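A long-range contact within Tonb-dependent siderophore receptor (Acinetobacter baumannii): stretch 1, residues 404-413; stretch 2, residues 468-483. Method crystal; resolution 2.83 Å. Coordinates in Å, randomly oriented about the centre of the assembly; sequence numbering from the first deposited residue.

Stretch 1, residues 404-413: DRSKMESRIA
Stretch 2, residues 468-483: AYKAPNMYQNAEGYLL

Stretch 1 begins as a loop and becomes an extended strand from Lys407 to Ala413. Stretch 2 runs the other way past it: a strand ending at Lys470, a short helix from Met474 to Asn477, a type I turn from Ala478 to Tyr481, and a new strand at Leu482. The register pairs Arg405 with Gly480 (CA–CA 4.5 Å), Met408 with Met474 (7.0 Å) and Ile412 with Ala471 (8.7 Å), so the backbones diverge, and side chains fill the widening gap.

At the narrow end, Gly480 (phi/psi -91/0) suits its place because a CB would point toward stretch 1 and lie 2.9 Å from Arg405 CB, a clash. Arg405 (chi1–chi3 m, t, p) sends its side chain past the turn, where NE donates a weak hydrogen bond to Gly480 O (3.1 Å, 128°); NH1 lies 4.3 Å from Leu482 CD1.

Alternate strand residues Met408, Ser410 and Ile412 point toward stretch 2, as expected where side chains alternate along an extended strand. Met474 (chi1 m, chi2 t, chi3 132°) is one of two large bumps, with Met408 the other: its CE settles against the strand, 3.4 Å from Met408 O, 4.0 Å from Met408 CB and 3.7 Å from Ser410 CB. The methyl rests on Ser410 CB, while the hydroxyl (chi1 t) lies farther off and is bonded elsewhere in the structure. Met408 (chi1 m, chi2 149°, chi3 -92°) reaches back, its SD 3.8 Å from Ala478 CB; Ala478, the first residue after the helix, offers its methyl to the sulfur.

The helix is capped by Asn473 (chi1 p), whose OD1 accepts from Gln476 N at 2.9 Å, while Asn473 N donates to Gln476 OE1, also at 2.9 Å. The turn closes with Tyr481 N to Ala478 O, 3.1 Å.

At the wide end, Ile412 (m, t) extends CD1 to Ala471 CB (4.3 Å) and to the edge of the Tyr469 ring at CE2 (4.5 Å).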

# COMPACT_ATOMS: atom_id res chain seq x y z
N ASP A 404 -0.45 29.01 -12.01
CA ASP A 404 -1.53 28.18 -11.50
C ASP A 404 -0.92 27.14 -10.60
O ASP A 404 -0.24 26.25 -11.08
CB ASP A 404 -2.29 27.52 -12.64
CG ASP A 404 -3.65 26.97 -12.19
OD1 ASP A 404 -3.87 26.89 -10.96
OD2 ASP A 404 -4.49 26.62 -13.07
N ARG A 405 -1.16 27.26 -9.30
CA ARG A 405 -0.65 26.30 -8.32
C ARG A 405 -1.54 25.07 -8.17
O ARG A 405 -1.26 24.23 -7.35
CB ARG A 405 -0.54 26.93 -6.92
CG ARG A 405 0.46 28.08 -6.80
CD ARG A 405 0.25 28.93 -5.55
NE ARG A 405 0.12 28.14 -4.33
CZ ARG A 405 0.27 28.64 -3.10
NH1 ARG A 405 0.58 29.91 -2.93
NH2 ARG A 405 0.12 27.87 -2.03
N SER A 406 -2.61 24.98 -8.95
CA SER A 406 -3.66 23.99 -8.68
C SER A 406 -3.55 22.76 -9.54
O SER A 406 -4.26 21.79 -9.34
CB SER A 406 -5.05 24.62 -8.86
OG SER A 406 -5.41 24.70 -10.24
N LYS A 407 -2.66 22.80 -10.54
CA LYS A 407 -2.58 21.75 -11.57
C LYS A 407 -1.18 21.26 -11.71
O LYS A 407 -0.27 22.05 -11.93
CB LYS A 407 -3.10 22.27 -12.93
CG LYS A 407 -4.51 22.83 -12.83
CD LYS A 407 -5.34 22.69 -14.09
CE LYS A 407 -6.82 22.84 -13.71
NZ LYS A 407 -7.68 23.48 -14.75
N MET A 408 -1.01 19.96 -11.58
CA MET A 408 0.30 19.34 -11.61
C MET A 408 0.37 18.25 -12.69
O MET A 408 -0.59 17.49 -12.85
CB MET A 408 0.58 18.75 -10.22
CG MET A 408 0.83 19.83 -9.18
SD MET A 408 0.30 19.39 -7.50
CE MET A 408 -1.37 20.03 -7.45
N GLU A 409 1.50 18.20 -13.41
CA GLU A 409 1.75 17.21 -14.48
C GLU A 409 2.91 16.31 -14.09
O GLU A 409 3.86 16.79 -13.48
CB GLU A 409 2.15 17.87 -15.83
CG GLU A 409 1.00 18.47 -16.62
CD GLU A 409 1.08 18.20 -18.12
OE1 GLU A 409 1.57 17.12 -18.51
OE2 GLU A 409 0.62 19.05 -18.93
N SER A 410 2.86 15.05 -14.52
CA SER A 410 3.99 14.11 -14.39
C SER A 410 4.05 13.18 -15.59
O SER A 410 3.03 12.68 -16.06
CB SER A 410 3.83 13.28 -13.13
OG SER A 410 5.01 12.64 -12.82
N ARG A 411 5.25 12.96 -16.12
CA ARG A 411 5.42 12.06 -17.24
C ARG A 411 6.65 11.19 -17.03
O ARG A 411 7.73 11.68 -16.65
CB ARG A 411 5.52 12.83 -18.55
CG ARG A 411 4.22 13.48 -19.00
CD ARG A 411 4.33 14.34 -20.27
NE ARG A 411 5.38 15.36 -20.22
CZ ARG A 411 5.39 16.43 -19.42
NH1 ARG A 411 4.40 16.67 -18.54
NH2 ARG A 411 6.42 17.28 -19.50
N ILE A 412 6.48 9.89 -17.24
CA ILE A 412 7.57 8.94 -17.17
C ILE A 412 7.59 8.16 -18.45
O ILE A 412 6.58 7.56 -18.81
CB ILE A 412 7.42 7.92 -16.03
CG1 ILE A 412 7.39 8.62 -14.67
CG2 ILE A 412 8.59 6.94 -16.08
CD1 ILE A 412 7.29 7.69 -13.48
N ALA A 413 8.73 8.18 -19.13
CA ALA A 413 8.94 7.35 -20.28
C ALA A 413 10.02 6.34 -19.94
O ALA A 413 11.07 6.71 -19.39
CB ALA A 413 9.34 8.19 -21.46
N ALA A 468 15.88 -0.55 -7.29
CA ALA A 468 14.53 -0.04 -7.46
C ALA A 468 14.49 1.47 -7.68
O ALA A 468 15.45 2.18 -7.35
CB ALA A 468 13.69 -0.44 -6.28
N TYR A 469 13.36 1.93 -8.23
CA TYR A 469 13.13 3.32 -8.59
C TYR A 469 11.91 3.85 -7.82
O TYR A 469 10.97 3.11 -7.54
CB TYR A 469 12.85 3.37 -10.10
CG TYR A 469 12.66 4.74 -10.76
CD1 TYR A 469 13.68 5.70 -10.74
CD2 TYR A 469 11.48 5.06 -11.44
CE1 TYR A 469 13.52 6.95 -11.34
CE2 TYR A 469 11.31 6.31 -12.04
CZ TYR A 469 12.33 7.26 -11.99
OH TYR A 469 12.20 8.51 -12.59
N LYS A 470 11.90 5.14 -7.50
CA LYS A 470 10.64 5.86 -7.27
C LYS A 470 10.77 7.37 -7.57
O LYS A 470 11.63 8.05 -7.00
CB LYS A 470 10.11 5.68 -5.85
CG LYS A 470 8.85 6.50 -5.59
CD LYS A 470 8.25 6.25 -4.22
CE LYS A 470 7.01 7.10 -4.01
NZ LYS A 470 7.34 8.54 -3.79
N ALA A 471 9.94 7.86 -8.49
CA ALA A 471 9.88 9.28 -8.78
C ALA A 471 9.22 10.04 -7.64
O ALA A 471 8.37 9.50 -6.92
CB ALA A 471 9.12 9.52 -10.08
N PRO A 472 9.58 11.32 -7.49
CA PRO A 472 8.90 12.07 -6.44
C PRO A 472 7.40 11.96 -6.60
O PRO A 472 6.93 11.79 -7.70
CB PRO A 472 9.39 13.51 -6.66
CG PRO A 472 10.65 13.38 -7.44
CD PRO A 472 10.46 12.17 -8.30
N ASN A 473 6.66 12.04 -5.50
CA ASN A 473 5.23 12.10 -5.58
C ASN A 473 4.88 13.57 -5.85
O ASN A 473 5.68 14.48 -5.60
CB ASN A 473 4.59 11.54 -4.30
CG ASN A 473 4.57 12.55 -3.15
OD1 ASN A 473 4.25 13.75 -3.31
ND2 ASN A 473 4.87 12.06 -1.98
N MET A 474 3.68 13.81 -6.36
CA MET A 474 3.37 15.12 -6.94
C MET A 474 3.47 16.29 -5.98
O MET A 474 3.88 17.37 -6.38
CB MET A 474 2.00 15.09 -7.57
CG MET A 474 2.02 14.35 -8.89
SD MET A 474 0.44 14.45 -9.70
CE MET A 474 0.99 14.92 -11.33
N TYR A 475 3.12 16.07 -4.72
CA TYR A 475 3.23 17.12 -3.70
C TYR A 475 4.70 17.44 -3.42
O TYR A 475 5.08 18.59 -3.26
CB TYR A 475 2.52 16.71 -2.40
CG TYR A 475 1.02 16.60 -2.54
CD1 TYR A 475 0.21 17.72 -2.41
CD2 TYR A 475 0.42 15.41 -2.86
CE1 TYR A 475 -1.15 17.64 -2.57
CE2 TYR A 475 -0.94 15.31 -3.02
CZ TYR A 475 -1.71 16.43 -2.88
OH TYR A 475 -3.06 16.33 -3.02
N GLN A 476 5.51 16.40 -3.34
CA GLN A 476 6.94 16.58 -3.12
C GLN A 476 7.61 17.37 -4.23
O GLN A 476 8.58 18.10 -3.98
CB GLN A 476 7.61 15.21 -3.02
CG GLN A 476 7.15 14.41 -1.81
CD GLN A 476 7.68 13.00 -1.82
OE1 GLN A 476 7.86 12.42 -2.88
NE2 GLN A 476 7.89 12.44 -0.64
N ASN A 477 7.13 17.20 -5.47
CA ASN A 477 7.71 17.93 -6.61
C ASN A 477 7.22 19.36 -6.77
O ASN A 477 7.94 20.22 -7.27
CB ASN A 477 7.40 17.22 -7.92
CG ASN A 477 8.57 16.42 -8.41
OD1 ASN A 477 9.67 16.53 -7.87
ND2 ASN A 477 8.36 15.63 -9.45
N ALA A 478 6.00 19.61 -6.33
CA ALA A 478 5.26 20.77 -6.78
C ALA A 478 5.64 22.06 -6.07
O ALA A 478 5.44 22.18 -4.87
CB ALA A 478 3.78 20.51 -6.60
N GLU A 479 6.14 23.04 -6.82
CA GLU A 479 6.50 24.33 -6.23
C GLU A 479 5.29 25.08 -5.66
O GLU A 479 5.43 25.99 -4.83
CB GLU A 479 7.28 25.19 -7.23
CG GLU A 479 8.79 24.93 -7.18
CD GLU A 479 9.56 25.54 -8.32
OE1 GLU A 479 9.02 26.44 -9.00
OE2 GLU A 479 10.72 25.11 -8.54
N GLY A 480 4.09 24.66 -6.06
CA GLY A 480 2.87 25.35 -5.64
C GLY A 480 2.29 24.79 -4.37
O GLY A 480 1.27 25.28 -3.87
N TYR A 481 2.96 23.77 -3.82
CA TYR A 481 2.60 23.20 -2.52
C TYR A 481 3.46 23.82 -1.38
O TYR A 481 4.67 23.59 -1.30
CB TYR A 481 2.74 21.67 -2.58
CG TYR A 481 2.26 20.91 -1.35
CD1 TYR A 481 1.07 21.23 -0.73
CD2 TYR A 481 3.00 19.83 -0.84
CE1 TYR A 481 0.63 20.54 0.38
CE2 TYR A 481 2.57 19.13 0.27
CZ TYR A 481 1.38 19.49 0.88
OH TYR A 481 0.90 18.83 1.98
N LEU A 482 2.84 24.64 -0.52
CA LEU A 482 3.52 25.24 0.63
C LEU A 482 2.75 24.90 1.89
O LEU A 482 1.52 24.92 1.89
CB LEU A 482 3.62 26.76 0.49
CG LEU A 482 4.63 27.32 -0.52
CD1 LEU A 482 4.24 28.73 -0.92
CD2 LEU A 482 6.03 27.32 0.05
N LEU A 483 3.50 24.59 2.96
CA LEU A 483 2.97 24.38 4.33
C LEU A 483 3.78 25.23 5.33
O LEU A 483 4.86 25.74 4.98
CB LEU A 483 3.07 22.90 4.73
CG LEU A 483 2.42 21.85 3.80
CD1 LEU A 483 3.03 20.46 4.00
CD2 LEU A 483 0.91 21.81 4.02